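Local coordinates for protein 3-polyprenyl-4-hydroxybenzoate decarboxylase and related decarboxylases (Pelotomaculum thermopropionicum SI, PDB 6H6V) that is HmfF, a UbiD-family flavoenzyme that binds FMN and manganese and probably decarboxylates aromatic acids such as furandicarboxylate, reversibly, at residues Y332-S337 and K361-V366. Sequence-based numbering, arbitrary orientation.
Sequences YHAVIS and KHVVVV
The carbonyl oxygen of Y332 takes two backbone N-H groups from the facing segment. K361 N donates in the carbonyl plane, on a lone pair, at 2.8 Å from Y332 O, while H362 N comes in tilted from that plane. These two bonds to one acceptor open the parallel pairing of strands 333-338 and 362-367, joined by a right-handed beta-alpha-beta crossover through helix 345-356 in the UbiD C-terminal domain. Amide hydrogen bonds pass back and forth between the strands: A334 N to H362 O, V364 N to A334 O, I336 N to V364 O, and V366 N to I336 O at 2.9 Å.

H333 and H362 project side by side from the same face of the sheet. Each ring swings beside its own backbone N, anti to the carbonyl carbon (chi1 -74° and -52°), and H333 NE2 and H362 ND1 share a hydrogen bond of 3.0 Å. H333 NE2 lies near the plane of the H362 ring, at its edge; the ring planes, inclined by 45°, meet rim to rim without stacking. H333 ND1 hydrogen-bonds OE1 of E379 of the second subunit, so one imidazole joins the neighbouring strand and the subunit interface. With an alanine at H333, H362 ND1 and E379 of the second subunit would probably each lose a polar partner, and the H362 ring one restraint on its turning. K361 CG sits 3.5 Å above the plane of that ring, offset toward the rim of one face, and the extended chain takes NZ to a salt bridge with D404 and hydrogen bonds to A383 O and C386 O of the second subunit.

A334, I336, V363 and V365 occupy the other face, the two valines packing on helix 345-356. There I336 CG1 meets V363 CG1 at 4.1 Å.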
loop_
_atom_site.group_PDB
_atom_site.type_symbol
_atom_site.label_atom_id
_atom_site.label_comp_id
_atom_site.label_asym_id
_atom_site.label_seq_id
_atom_site.Cartn_x
_atom_site.Cartn_y
_atom_site.Cartn_z
ATOM N N TYR F 332 -0.352 -25.307 -0.501
ATOM C CA TYR F 332 -0.041 -23.919 -0.226
ATOM C C TYR F 332 -0.085 -23.053 -1.477
ATOM O O TYR F 332 -0.482 -21.898 -1.400
ATOM C CB TYR F 332 1.345 -23.781 0.400
ATOM C CG TYR F 332 1.577 -24.462 1.736
ATOM C CD1 TYR F 332 0.650 -24.371 2.770
ATOM C CD2 TYR F 332 2.767 -25.143 1.997
ATOM C CE1 TYR F 332 0.886 -24.954 4.007
ATOM C CE2 TYR F 332 2.997 -25.743 3.223
ATOM C CZ TYR F 332 2.062 -25.651 4.217
ATOM O OH TYR F 332 2.293 -26.236 5.437
ATOM N N HIS F 333 0.360 -23.587 -2.606
ATOM C CA HIS F 333 0.373 -22.858 -3.874
ATOM C C HIS F 333 -0.678 -23.411 -4.813
ATOM O O HIS F 333 -0.758 -24.611 -5.005
ATOM C CB HIS F 333 1.750 -22.972 -4.521
ATOM C CG HIS F 333 2.799 -22.143 -3.856
ATOM N ND1 HIS F 333 4.111 -22.143 -4.264
ATOM C CD2 HIS F 333 2.729 -21.286 -2.812
ATOM C CE1 HIS F 333 4.801 -21.295 -3.524
ATOM N NE2 HIS F 333 3.989 -20.771 -2.626
ATOM N N ALA F 334 -1.475 -22.534 -5.390
ATOM C CA ALA F 334 -2.513 -22.925 -6.348
ATOM C C ALA F 334 -2.297 -22.179 -7.665
ATOM O O ALA F 334 -1.991 -20.996 -7.662
ATOM C CB ALA F 334 -3.894 -22.609 -5.798
ATOM N N VAL F 335 -2.463 -22.887 -8.774
ATOM C CA VAL F 335 -2.452 -22.275 -10.085
ATOM C C VAL F 335 -3.774 -22.570 -10.738
ATOM O O VAL F 335 -4.167 -23.728 -10.841
ATOM C CB VAL F 335 -1.333 -22.852 -10.938
ATOM C CG1 VAL F 335 -1.278 -22.142 -12.283
ATOM C CG2 VAL F 335 0.005 -22.725 -10.208
ATOM N N ILE F 336 -4.472 -21.529 -11.146
ATOM C CA ILE F 336 -5.774 -21.650 -11.783
ATOM C C ILE F 336 -5.634 -21.210 -13.243
ATOM O O ILE F 336 -5.057 -20.157 -13.522
ATOM C CB ILE F 336 -6.804 -20.677 -11.157
ATOM C CG1 ILE F 336 -6.733 -20.645 -9.621
ATOM C CG2 ILE F 336 -8.205 -20.989 -11.635
ATOM C CD1 ILE F 336 -6.966 -21.948 -8.933
ATOM N N SER F 337 -6.193 -21.971 -14.168
ATOM C CA SER F 337 -6.367 -21.446 -15.517
ATOM C C SER F 337 -7.845 -21.182 -15.747
ATOM O O SER F 337 -8.688 -21.991 -15.357
ATOM C CB SER F 337 -5.807 -22.394 -16.580
ATOM O OG SER F 337 -6.537 -23.613 -16.623
ATOM N N LYS F 361 -2.103 -20.260 0.186
ATOM C CA LYS F 361 -1.342 -19.087 0.581
ATOM C C LYS F 361 -1.014 -18.153 -0.593
ATOM O O LYS F 361 -1.223 -16.947 -0.508
ATOM C CB LYS F 361 -0.072 -19.590 1.242
ATOM C CG LYS F 361 0.776 -18.535 1.895
ATOM C CD LYS F 361 1.923 -19.209 2.618
ATOM C CE LYS F 361 2.841 -18.195 3.254
ATOM N NZ LYS F 361 3.962 -18.894 3.918
ATOM N N HIS F 362 -0.476 -18.707 -1.677
ATOM C CA HIS F 362 -0.143 -17.926 -2.885
ATOM C C HIS F 362 -0.873 -18.531 -4.070
ATOM O O HIS F 362 -0.969 -19.745 -4.186
ATOM C CB HIS F 362 1.358 -17.903 -3.132
ATOM C CG HIS F 362 2.151 -17.471 -1.939
ATOM N ND1 HIS F 362 3.303 -18.111 -1.534
ATOM C CD2 HIS F 362 1.930 -16.494 -1.035
ATOM C CE1 HIS F 362 3.757 -17.529 -0.435
ATOM N NE2 HIS F 362 2.945 -16.538 -0.117
ATOM N N VAL F 363 -1.426 -17.693 -4.923
ATOM C CA VAL F 363 -2.234 -18.172 -6.021
ATOM C C VAL F 363 -1.852 -17.385 -7.249
ATOM O O VAL F 363 -1.755 -16.154 -7.169
ATOM C CB VAL F 363 -3.715 -17.922 -5.764
ATOM C CG1 VAL F 363 -4.547 -18.382 -6.950
ATOM C CG2 VAL F 363 -4.147 -18.621 -4.490
ATOM N N VAL F 364 -1.648 -18.074 -8.375
ATOM C CA VAL F 364 -1.474 -17.389 -9.651
ATOM C C VAL F 364 -2.533 -17.878 -10.630
ATOM O O VAL F 364 -2.870 -19.054 -10.653
ATOM C CB VAL F 364 -0.013 -17.413 -10.202
ATOM C CG1 VAL F 364 0.865 -18.370 -9.443
ATOM C CG2 VAL F 364 0.038 -17.675 -11.707
ATOM N N VAL F 365 -3.064 -16.948 -11.412
ATOM C CA VAL F 365 -4.078 -17.245 -12.398
ATOM C C VAL F 365 -3.506 -16.926 -13.782
ATOM O O VAL F 365 -2.944 -15.857 -14.002
ATOM C CB VAL F 365 -5.345 -16.404 -12.182
ATOM C CG1 VAL F 365 -6.444 -16.822 -13.153
ATOM C CG2 VAL F 365 -5.848 -16.547 -10.749
ATOM N N VAL F 366 -3.695 -17.852 -14.717
ATOM C CA VAL F 366 -3.230 -17.699 -16.092
ATOM C C VAL F 366 -4.386 -17.987 -17.042
ATOM O O VAL F 366 -5.459 -18.412 -16.588
ATOM C CB VAL F 366 -2.062 -18.639 -16.374
ATOM C CG1 VAL F 366 -0.877 -18.257 -15.512
ATOM C CG2 VAL F 366 -2.434 -20.086 -16.125
#